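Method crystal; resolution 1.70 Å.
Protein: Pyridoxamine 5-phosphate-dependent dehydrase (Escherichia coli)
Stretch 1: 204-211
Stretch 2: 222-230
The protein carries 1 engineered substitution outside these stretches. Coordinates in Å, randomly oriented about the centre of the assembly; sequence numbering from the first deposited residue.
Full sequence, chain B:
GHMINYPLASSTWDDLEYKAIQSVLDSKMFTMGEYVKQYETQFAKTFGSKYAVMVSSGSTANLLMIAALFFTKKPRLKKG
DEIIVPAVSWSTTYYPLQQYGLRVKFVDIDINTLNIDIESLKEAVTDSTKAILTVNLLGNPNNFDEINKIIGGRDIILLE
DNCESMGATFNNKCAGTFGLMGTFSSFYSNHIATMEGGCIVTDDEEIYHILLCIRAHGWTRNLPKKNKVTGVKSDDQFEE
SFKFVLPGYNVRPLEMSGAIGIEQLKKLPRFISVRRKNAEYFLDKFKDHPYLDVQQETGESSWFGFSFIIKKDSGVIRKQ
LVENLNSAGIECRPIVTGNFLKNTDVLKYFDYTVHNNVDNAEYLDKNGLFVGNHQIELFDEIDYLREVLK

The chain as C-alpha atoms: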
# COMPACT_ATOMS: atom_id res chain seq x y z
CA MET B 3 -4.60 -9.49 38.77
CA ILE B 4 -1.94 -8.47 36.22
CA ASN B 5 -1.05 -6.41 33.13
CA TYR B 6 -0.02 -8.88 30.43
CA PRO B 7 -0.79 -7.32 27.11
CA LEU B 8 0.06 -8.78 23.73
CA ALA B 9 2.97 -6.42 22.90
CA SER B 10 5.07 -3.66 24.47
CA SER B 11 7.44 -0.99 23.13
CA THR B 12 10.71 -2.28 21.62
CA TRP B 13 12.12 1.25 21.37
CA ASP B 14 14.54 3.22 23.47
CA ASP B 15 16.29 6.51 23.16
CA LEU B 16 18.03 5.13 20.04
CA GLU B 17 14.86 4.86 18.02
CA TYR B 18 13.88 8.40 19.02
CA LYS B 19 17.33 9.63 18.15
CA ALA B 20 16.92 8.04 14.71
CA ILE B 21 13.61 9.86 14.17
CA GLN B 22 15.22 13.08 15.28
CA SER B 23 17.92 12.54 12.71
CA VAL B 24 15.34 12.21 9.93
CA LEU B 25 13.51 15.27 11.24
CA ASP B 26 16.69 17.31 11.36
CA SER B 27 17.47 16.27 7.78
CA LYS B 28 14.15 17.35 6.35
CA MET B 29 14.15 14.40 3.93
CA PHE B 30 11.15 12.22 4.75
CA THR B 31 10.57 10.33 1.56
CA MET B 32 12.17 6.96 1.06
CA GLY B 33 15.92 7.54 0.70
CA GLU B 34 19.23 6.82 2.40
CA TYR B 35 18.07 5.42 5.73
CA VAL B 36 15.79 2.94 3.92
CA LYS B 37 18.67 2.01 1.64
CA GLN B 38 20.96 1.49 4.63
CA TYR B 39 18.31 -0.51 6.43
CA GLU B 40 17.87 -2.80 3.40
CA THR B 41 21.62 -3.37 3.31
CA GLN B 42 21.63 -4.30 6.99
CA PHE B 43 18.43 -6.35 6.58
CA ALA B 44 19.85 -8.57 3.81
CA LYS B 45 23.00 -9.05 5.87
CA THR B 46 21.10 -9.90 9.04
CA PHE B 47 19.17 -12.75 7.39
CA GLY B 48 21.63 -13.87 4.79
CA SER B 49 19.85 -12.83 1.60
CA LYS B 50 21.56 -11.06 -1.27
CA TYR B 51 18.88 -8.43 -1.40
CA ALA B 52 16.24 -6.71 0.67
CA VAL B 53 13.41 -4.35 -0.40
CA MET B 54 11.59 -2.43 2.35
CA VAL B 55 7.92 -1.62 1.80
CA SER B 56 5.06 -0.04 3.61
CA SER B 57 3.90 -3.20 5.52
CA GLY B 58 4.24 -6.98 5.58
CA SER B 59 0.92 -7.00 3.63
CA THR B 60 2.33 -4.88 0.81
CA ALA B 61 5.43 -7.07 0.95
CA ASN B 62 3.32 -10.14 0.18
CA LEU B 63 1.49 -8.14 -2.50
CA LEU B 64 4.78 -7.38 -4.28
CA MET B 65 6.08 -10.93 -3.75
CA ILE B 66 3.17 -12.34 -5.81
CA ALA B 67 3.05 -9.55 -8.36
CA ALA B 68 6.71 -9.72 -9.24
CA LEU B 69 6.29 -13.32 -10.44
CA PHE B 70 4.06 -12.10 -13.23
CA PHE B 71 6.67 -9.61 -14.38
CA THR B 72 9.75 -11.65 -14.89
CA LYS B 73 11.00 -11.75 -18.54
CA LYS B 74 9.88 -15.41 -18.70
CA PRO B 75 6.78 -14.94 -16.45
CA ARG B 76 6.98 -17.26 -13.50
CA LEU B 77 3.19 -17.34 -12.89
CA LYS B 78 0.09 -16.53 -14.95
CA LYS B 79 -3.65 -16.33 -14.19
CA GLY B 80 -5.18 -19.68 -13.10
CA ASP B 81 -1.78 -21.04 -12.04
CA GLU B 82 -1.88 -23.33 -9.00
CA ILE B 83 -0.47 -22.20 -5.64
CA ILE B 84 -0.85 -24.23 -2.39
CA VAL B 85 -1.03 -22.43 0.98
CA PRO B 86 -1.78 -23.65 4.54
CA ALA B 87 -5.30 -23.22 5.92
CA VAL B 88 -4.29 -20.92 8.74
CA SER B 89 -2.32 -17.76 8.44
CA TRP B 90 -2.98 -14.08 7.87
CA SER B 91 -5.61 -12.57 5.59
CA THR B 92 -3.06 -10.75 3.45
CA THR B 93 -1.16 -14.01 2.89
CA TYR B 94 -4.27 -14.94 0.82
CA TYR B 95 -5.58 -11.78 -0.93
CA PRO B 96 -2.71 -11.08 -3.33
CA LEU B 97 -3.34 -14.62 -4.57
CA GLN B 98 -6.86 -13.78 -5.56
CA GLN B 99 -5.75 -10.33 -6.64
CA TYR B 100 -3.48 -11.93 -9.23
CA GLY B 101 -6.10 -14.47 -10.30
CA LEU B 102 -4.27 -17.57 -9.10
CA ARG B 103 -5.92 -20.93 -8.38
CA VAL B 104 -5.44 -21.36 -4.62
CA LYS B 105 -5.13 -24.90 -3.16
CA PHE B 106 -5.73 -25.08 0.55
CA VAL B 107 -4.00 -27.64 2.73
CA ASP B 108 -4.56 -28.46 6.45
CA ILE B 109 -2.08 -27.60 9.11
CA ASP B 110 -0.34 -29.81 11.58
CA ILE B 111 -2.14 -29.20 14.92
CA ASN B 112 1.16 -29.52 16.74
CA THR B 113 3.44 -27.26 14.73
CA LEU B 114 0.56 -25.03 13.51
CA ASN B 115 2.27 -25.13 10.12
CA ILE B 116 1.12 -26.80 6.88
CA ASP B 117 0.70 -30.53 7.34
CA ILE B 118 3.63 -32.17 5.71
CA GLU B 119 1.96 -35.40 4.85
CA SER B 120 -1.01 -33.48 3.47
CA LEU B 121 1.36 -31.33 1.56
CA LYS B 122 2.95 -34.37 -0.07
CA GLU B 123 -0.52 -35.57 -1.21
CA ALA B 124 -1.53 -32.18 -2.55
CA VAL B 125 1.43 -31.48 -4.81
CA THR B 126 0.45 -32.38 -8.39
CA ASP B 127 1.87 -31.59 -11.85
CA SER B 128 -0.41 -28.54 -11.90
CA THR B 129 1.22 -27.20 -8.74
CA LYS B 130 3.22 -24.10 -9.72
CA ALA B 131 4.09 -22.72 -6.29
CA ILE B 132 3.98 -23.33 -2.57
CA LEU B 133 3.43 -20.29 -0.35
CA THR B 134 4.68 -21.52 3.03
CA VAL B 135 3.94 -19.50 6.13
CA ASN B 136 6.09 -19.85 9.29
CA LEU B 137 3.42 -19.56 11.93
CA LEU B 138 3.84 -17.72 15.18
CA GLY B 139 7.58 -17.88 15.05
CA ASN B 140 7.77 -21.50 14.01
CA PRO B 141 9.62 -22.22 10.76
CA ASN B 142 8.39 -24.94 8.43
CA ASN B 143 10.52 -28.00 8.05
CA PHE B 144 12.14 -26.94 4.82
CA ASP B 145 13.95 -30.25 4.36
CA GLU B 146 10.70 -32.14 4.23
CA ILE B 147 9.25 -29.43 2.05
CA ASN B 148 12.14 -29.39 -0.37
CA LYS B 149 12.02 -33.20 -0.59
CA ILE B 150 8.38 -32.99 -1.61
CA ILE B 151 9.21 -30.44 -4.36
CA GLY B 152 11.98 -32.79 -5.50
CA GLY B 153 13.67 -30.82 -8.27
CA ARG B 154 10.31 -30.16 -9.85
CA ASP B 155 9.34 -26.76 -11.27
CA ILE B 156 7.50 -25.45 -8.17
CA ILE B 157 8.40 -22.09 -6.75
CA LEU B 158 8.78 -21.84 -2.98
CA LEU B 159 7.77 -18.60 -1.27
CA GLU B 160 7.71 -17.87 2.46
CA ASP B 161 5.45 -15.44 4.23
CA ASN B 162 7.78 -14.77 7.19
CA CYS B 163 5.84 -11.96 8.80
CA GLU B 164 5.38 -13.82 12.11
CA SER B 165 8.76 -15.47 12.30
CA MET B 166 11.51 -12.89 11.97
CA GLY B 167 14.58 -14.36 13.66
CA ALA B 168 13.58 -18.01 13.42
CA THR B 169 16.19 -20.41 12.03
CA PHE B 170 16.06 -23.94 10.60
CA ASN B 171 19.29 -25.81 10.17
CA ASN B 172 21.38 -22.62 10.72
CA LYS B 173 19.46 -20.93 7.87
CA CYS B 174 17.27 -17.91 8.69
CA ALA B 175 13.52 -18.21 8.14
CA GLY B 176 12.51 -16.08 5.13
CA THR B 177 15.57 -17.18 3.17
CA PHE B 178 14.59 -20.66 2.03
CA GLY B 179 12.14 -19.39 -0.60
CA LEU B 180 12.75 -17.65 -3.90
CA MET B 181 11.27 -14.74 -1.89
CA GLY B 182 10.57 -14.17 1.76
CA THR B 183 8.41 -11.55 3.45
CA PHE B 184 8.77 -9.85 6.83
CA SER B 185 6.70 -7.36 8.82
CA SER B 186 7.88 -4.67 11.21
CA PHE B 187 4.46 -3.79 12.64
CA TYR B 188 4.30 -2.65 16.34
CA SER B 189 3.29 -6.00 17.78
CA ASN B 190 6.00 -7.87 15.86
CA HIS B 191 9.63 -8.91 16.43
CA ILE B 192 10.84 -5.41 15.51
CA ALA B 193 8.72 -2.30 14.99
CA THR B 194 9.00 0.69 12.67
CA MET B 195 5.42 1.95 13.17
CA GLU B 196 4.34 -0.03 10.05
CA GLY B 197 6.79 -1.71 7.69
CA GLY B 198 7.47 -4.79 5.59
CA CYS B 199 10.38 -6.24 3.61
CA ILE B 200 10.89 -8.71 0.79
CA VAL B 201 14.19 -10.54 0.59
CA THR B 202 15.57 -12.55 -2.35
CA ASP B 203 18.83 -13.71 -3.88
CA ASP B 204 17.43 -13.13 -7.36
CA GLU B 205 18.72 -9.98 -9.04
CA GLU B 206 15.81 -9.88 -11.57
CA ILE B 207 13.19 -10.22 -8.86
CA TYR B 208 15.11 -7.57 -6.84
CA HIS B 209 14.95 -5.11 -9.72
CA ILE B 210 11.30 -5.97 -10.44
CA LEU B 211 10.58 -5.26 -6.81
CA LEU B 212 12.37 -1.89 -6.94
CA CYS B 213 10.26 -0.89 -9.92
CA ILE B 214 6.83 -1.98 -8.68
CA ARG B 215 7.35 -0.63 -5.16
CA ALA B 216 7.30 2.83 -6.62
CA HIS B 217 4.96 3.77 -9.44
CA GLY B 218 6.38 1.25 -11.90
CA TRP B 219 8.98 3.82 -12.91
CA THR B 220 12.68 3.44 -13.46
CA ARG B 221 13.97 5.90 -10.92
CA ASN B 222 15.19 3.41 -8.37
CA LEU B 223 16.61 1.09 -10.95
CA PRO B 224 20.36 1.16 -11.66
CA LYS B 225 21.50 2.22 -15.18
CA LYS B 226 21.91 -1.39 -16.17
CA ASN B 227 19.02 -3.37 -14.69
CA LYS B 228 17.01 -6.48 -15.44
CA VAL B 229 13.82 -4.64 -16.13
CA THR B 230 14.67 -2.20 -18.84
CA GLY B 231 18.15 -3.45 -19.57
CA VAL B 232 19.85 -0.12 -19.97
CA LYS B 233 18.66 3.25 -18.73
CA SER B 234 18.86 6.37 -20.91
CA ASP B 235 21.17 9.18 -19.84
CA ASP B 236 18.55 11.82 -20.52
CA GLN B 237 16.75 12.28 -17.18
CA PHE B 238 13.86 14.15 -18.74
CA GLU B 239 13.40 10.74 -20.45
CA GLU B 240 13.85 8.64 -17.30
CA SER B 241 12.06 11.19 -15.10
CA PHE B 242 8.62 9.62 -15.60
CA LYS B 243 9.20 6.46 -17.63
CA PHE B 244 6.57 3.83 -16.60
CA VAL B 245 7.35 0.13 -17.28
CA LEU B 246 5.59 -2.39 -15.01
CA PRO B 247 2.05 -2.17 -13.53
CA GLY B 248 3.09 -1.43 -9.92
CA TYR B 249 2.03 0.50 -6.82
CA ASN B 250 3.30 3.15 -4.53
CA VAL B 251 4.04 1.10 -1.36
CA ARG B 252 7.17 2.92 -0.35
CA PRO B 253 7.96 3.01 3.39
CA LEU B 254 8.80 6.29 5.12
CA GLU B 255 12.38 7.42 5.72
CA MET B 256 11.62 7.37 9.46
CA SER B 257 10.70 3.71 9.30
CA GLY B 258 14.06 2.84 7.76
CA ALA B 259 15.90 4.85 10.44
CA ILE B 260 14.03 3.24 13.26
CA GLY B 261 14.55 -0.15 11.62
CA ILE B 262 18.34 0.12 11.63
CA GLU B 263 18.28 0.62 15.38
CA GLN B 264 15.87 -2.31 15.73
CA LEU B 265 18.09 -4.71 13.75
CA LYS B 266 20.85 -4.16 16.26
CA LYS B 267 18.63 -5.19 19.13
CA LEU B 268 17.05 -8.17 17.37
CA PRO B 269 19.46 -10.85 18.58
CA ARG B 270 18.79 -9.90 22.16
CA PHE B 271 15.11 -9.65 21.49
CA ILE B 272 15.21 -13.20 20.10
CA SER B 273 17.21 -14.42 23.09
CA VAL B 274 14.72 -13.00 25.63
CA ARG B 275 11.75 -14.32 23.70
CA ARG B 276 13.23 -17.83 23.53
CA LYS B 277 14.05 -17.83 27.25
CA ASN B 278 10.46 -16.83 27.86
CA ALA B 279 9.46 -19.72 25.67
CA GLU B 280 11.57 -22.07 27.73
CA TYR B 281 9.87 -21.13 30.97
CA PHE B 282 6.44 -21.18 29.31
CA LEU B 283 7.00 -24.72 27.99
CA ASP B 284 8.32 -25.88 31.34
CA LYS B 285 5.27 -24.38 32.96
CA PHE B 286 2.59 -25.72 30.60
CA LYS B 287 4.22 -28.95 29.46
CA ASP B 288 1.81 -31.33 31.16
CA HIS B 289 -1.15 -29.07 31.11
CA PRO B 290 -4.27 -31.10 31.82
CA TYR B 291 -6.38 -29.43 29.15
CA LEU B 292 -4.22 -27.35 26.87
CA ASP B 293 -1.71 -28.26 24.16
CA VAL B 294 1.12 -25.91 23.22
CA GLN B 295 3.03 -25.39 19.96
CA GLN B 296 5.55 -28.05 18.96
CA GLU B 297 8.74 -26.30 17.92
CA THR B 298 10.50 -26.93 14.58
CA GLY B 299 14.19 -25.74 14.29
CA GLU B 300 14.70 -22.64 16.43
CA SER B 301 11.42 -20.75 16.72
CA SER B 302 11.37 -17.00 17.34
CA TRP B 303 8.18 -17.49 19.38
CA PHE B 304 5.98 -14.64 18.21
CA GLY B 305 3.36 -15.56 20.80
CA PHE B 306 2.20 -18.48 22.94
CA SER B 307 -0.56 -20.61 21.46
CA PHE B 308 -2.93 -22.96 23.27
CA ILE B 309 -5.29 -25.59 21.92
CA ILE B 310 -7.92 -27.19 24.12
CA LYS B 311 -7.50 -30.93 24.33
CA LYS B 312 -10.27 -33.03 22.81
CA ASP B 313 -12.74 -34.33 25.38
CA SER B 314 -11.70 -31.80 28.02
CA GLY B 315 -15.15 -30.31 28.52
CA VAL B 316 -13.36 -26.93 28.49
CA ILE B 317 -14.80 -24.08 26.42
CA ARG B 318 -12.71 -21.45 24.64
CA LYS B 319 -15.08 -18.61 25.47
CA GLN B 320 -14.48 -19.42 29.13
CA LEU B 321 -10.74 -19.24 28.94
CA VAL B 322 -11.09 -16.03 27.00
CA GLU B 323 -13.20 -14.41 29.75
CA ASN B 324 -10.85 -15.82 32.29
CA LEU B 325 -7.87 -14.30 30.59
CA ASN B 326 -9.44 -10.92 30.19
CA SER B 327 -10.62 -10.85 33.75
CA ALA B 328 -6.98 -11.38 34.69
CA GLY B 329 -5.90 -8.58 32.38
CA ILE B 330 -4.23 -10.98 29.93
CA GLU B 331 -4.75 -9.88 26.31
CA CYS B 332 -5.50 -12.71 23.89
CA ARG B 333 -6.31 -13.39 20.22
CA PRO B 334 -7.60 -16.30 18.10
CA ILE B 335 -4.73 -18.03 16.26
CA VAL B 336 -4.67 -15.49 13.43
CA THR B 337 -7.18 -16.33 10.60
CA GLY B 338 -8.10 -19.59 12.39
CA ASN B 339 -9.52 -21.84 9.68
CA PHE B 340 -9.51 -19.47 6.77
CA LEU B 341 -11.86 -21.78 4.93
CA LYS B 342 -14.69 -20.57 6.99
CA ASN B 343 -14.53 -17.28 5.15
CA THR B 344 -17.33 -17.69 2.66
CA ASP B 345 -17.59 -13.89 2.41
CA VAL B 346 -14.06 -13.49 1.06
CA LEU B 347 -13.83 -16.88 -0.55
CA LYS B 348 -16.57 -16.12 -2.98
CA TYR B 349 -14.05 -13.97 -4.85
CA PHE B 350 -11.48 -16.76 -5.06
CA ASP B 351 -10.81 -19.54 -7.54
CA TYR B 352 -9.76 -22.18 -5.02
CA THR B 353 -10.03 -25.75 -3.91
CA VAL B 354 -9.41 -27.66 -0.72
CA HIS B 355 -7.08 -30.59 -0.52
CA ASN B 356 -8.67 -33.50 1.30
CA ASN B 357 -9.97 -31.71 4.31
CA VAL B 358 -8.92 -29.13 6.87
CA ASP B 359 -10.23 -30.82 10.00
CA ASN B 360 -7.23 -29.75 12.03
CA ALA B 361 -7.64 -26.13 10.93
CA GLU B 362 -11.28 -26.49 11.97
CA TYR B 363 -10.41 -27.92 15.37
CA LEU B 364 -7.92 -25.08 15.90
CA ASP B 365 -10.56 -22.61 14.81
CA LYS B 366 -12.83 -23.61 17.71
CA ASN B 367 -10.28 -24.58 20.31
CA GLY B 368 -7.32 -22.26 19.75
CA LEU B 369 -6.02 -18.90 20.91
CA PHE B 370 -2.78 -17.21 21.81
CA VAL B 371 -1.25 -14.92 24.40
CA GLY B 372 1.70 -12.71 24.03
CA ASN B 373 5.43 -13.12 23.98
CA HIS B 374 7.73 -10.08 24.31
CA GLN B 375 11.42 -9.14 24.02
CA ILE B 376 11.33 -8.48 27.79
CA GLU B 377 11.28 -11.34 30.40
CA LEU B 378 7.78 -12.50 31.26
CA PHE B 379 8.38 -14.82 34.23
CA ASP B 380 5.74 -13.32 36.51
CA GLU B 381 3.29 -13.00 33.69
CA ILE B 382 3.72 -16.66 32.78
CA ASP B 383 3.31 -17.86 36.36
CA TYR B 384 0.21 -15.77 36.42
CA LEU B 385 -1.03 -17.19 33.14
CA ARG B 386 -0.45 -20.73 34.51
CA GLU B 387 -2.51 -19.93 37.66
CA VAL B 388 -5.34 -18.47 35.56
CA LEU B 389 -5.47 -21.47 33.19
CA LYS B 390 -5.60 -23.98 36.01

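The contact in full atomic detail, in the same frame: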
# COMPACT_ATOMS: atom_id res chain seq x y z
N ASP B 204 17.63 -13.38 -5.95
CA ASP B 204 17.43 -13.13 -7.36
C ASP B 204 17.52 -11.66 -7.76
O ASP B 204 16.67 -10.85 -7.40
CB ASP B 204 16.09 -13.74 -7.78
CG ASP B 204 15.97 -13.87 -9.28
OD1 ASP B 204 15.87 -12.83 -9.99
OD2 ASP B 204 16.01 -15.02 -9.77
N GLU B 205 18.53 -11.34 -8.56
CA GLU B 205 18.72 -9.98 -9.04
C GLU B 205 17.59 -9.46 -9.91
O GLU B 205 17.31 -8.26 -9.85
CB GLU B 205 20.06 -9.82 -9.76
CG GLU B 205 20.30 -8.41 -10.30
CD GLU B 205 21.71 -8.24 -10.87
OE1 GLU B 205 22.19 -9.23 -11.47
OE2 GLU B 205 22.31 -7.15 -10.72
N GLU B 206 16.95 -10.32 -10.72
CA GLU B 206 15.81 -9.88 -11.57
C GLU B 206 14.59 -9.53 -10.71
O GLU B 206 13.94 -8.49 -10.91
CB GLU B 206 15.35 -10.90 -12.63
CG GLU B 206 14.30 -10.30 -13.60
CD GLU B 206 13.65 -11.34 -14.51
OE1 GLU B 206 13.82 -12.53 -14.18
OE2 GLU B 206 12.94 -10.99 -15.48
N ILE B 207 14.28 -10.43 -9.79
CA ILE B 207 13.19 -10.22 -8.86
C ILE B 207 13.44 -8.93 -8.08
O ILE B 207 12.54 -8.12 -7.90
CB ILE B 207 13.07 -11.40 -7.90
CG1 ILE B 207 12.59 -12.63 -8.66
CG2 ILE B 207 12.06 -11.11 -6.83
CD1 ILE B 207 11.12 -12.62 -8.99
N TYR B 208 14.66 -8.77 -7.56
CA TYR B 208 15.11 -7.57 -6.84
C TYR B 208 14.80 -6.31 -7.66
O TYR B 208 14.12 -5.39 -7.23
CB TYR B 208 16.62 -7.65 -6.66
CG TYR B 208 17.18 -6.44 -5.97
CD1 TYR B 208 16.54 -5.90 -4.86
CD2 TYR B 208 18.35 -5.82 -6.41
CE1 TYR B 208 17.02 -4.78 -4.17
CE2 TYR B 208 18.84 -4.66 -5.74
CZ TYR B 208 18.19 -4.18 -4.62
OH TYR B 208 18.66 -3.09 -3.92
N HIS B 209 15.27 -6.26 -8.90
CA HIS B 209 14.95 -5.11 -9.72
C HIS B 209 13.45 -4.97 -9.97
O HIS B 209 12.93 -3.86 -9.93
CB HIS B 209 15.77 -5.19 -11.04
CG HIS B 209 17.24 -4.99 -10.81
ND1 HIS B 209 18.19 -5.19 -11.79
CD2 HIS B 209 17.91 -4.62 -9.69
CE1 HIS B 209 19.39 -4.92 -11.29
NE2 HIS B 209 19.24 -4.59 -10.01
N ILE B 210 12.74 -6.08 -10.18
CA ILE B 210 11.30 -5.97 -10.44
C ILE B 210 10.65 -5.37 -9.21
O ILE B 210 9.74 -4.54 -9.30
CB ILE B 210 10.63 -7.34 -10.70
CG1 ILE B 210 10.96 -7.86 -12.12
CG2 ILE B 210 9.14 -7.18 -10.59
CD1 ILE B 210 10.78 -9.42 -12.34
N LEU B 211 11.14 -5.77 -8.06
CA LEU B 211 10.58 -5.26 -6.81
C LEU B 211 10.81 -3.75 -6.70
O LEU B 211 9.90 -2.99 -6.35
CB LEU B 211 11.16 -5.98 -5.58
CG LEU B 211 10.69 -7.44 -5.51
CD1 LEU B 211 11.54 -8.30 -4.57
CD2 LEU B 211 9.19 -7.55 -5.09
N ASN B 222 14.43 4.07 -9.41
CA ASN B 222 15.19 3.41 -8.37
C ASN B 222 15.94 2.26 -8.93
O ASN B 222 16.53 1.51 -8.18
CB ASN B 222 14.29 2.94 -7.22
CG ASN B 222 13.55 4.07 -6.58
OD1 ASN B 222 12.32 4.10 -6.49
ND2 ASN B 222 14.32 5.04 -6.11
N LEU B 223 15.88 2.13 -10.25
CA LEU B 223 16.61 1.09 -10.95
C LEU B 223 18.01 1.64 -11.30
O LEU B 223 18.19 2.84 -11.56
CB LEU B 223 15.89 0.78 -12.25
CG LEU B 223 14.54 0.09 -12.11
CD1 LEU B 223 13.96 -0.11 -13.51
CD2 LEU B 223 14.76 -1.25 -11.43
N PRO B 224 19.00 0.77 -11.29
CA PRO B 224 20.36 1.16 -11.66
C PRO B 224 20.39 1.32 -13.20
O PRO B 224 19.52 0.82 -13.91
CB PRO B 224 21.21 -0.04 -11.21
CG PRO B 224 20.24 -1.18 -11.03
CD PRO B 224 18.94 -0.56 -10.65
N LYS B 225 21.40 1.99 -13.73
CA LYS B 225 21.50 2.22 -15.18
C LYS B 225 21.38 0.94 -15.99
O LYS B 225 20.71 0.87 -17.02
CB LYS B 225 22.81 2.93 -15.50
CG LYS B 225 22.92 3.33 -16.95
CD LYS B 225 22.74 4.80 -17.12
CE LYS B 225 23.43 5.21 -18.39
NZ LYS B 225 23.40 4.11 -19.42
N LYS B 226 22.04 -0.11 -15.52
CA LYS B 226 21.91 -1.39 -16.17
C LYS B 226 21.03 -2.15 -15.18
O LYS B 226 21.37 -2.24 -14.01
CB LYS B 226 23.27 -2.09 -16.26
CG LYS B 226 24.48 -1.18 -16.36
CD LYS B 226 25.58 -1.80 -17.22
CE LYS B 226 26.96 -1.33 -16.79
NZ LYS B 226 28.03 -2.29 -17.18
N ASN B 227 19.90 -2.68 -15.63
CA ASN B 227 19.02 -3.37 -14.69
C ASN B 227 18.27 -4.42 -15.47
O ASN B 227 18.16 -4.32 -16.68
CB ASN B 227 18.01 -2.40 -14.07
CG ASN B 227 17.06 -1.83 -15.09
OD1 ASN B 227 16.10 -2.49 -15.50
ND2 ASN B 227 17.43 -0.67 -15.63
N LYS B 228 17.73 -5.40 -14.77
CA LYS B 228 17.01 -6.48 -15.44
C LYS B 228 15.65 -6.13 -15.98
O LYS B 228 15.00 -6.97 -16.61
CB LYS B 228 16.82 -7.61 -14.43
CG LYS B 228 18.11 -8.39 -14.08
CD LYS B 228 19.39 -7.69 -14.49
CE LYS B 228 20.56 -8.67 -14.50
NZ LYS B 228 21.10 -8.91 -15.87
N VAL B 229 15.18 -4.92 -15.70
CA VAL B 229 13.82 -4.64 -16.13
C VAL B 229 13.82 -3.95 -17.47
O VAL B 229 13.03 -4.27 -18.34
CB VAL B 229 12.99 -3.73 -15.11
CG1 VAL B 229 11.58 -3.51 -15.63
CG2 VAL B 229 12.95 -4.40 -13.70
N THR B 230 14.67 -2.94 -17.59
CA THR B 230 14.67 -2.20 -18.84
C THR B 230 16.02 -2.37 -19.52
O THR B 230 16.26 -1.81 -20.59
CB THR B 230 14.46 -0.71 -18.55
OG1 THR B 230 15.64 -0.22 -17.93
CG2 THR B 230 13.25 -0.51 -17.62

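What holds the two stretches together? E205 to L211 is helical, while K226 and N227 form a short strand with loop around it; the CA atoms of E206 and K228 come within 5.3 Å. One hydrogen bond crosses between the stretches: K228 N donates to H209 ND1 at 3.0 Å, with a nearly straight N-H...acceptor angle of 171°. Because H209 ND1 accepts here, it carries no proton in this contact. The donor lies at the edge of the imidazole, near its plane, where the nitrogen lone pair points. H209 N is satisfied separately, by E205 O at 3.0 Å within the helix.

What else packs around H209? Its CA-to-CB bond points toward the second stretch, and its chi1 is m. P224 lies over one face of the ring, with P224 CG 3.7 Å from H209 NE2. Beside the ring, L223 CD2 packs 3.5 Å from H209 O, and V229 CG2 comes within 4.3 Å of I210 CG1, an apolar contact between buried residues.

What ties together the segment that presents K228 N? N227 does so through both ends of its amide. N227 ND2 donates to P224 O at 3.1 Å and to T230 OG1 at 2.9 Å, while N227 OD1 accepts from V229 N and T230 N, each at 2.6 Å. The side chain thus links residues before and after it.

How does the helix begin, and does charge help there? D204 caps it: D204 OD1 accepts from I207 N at 2.9 Å and, weakly, from E206 N at 2.8 Å, satisfying I207 N and giving E206 N a weak bond. K228 then lies along this turn, its CG 3.7 Å from E206 CA. K228 NZ remains 4.5 Å from E205 OE1, beyond a salt bridge, so the opposite charges are merely near each other.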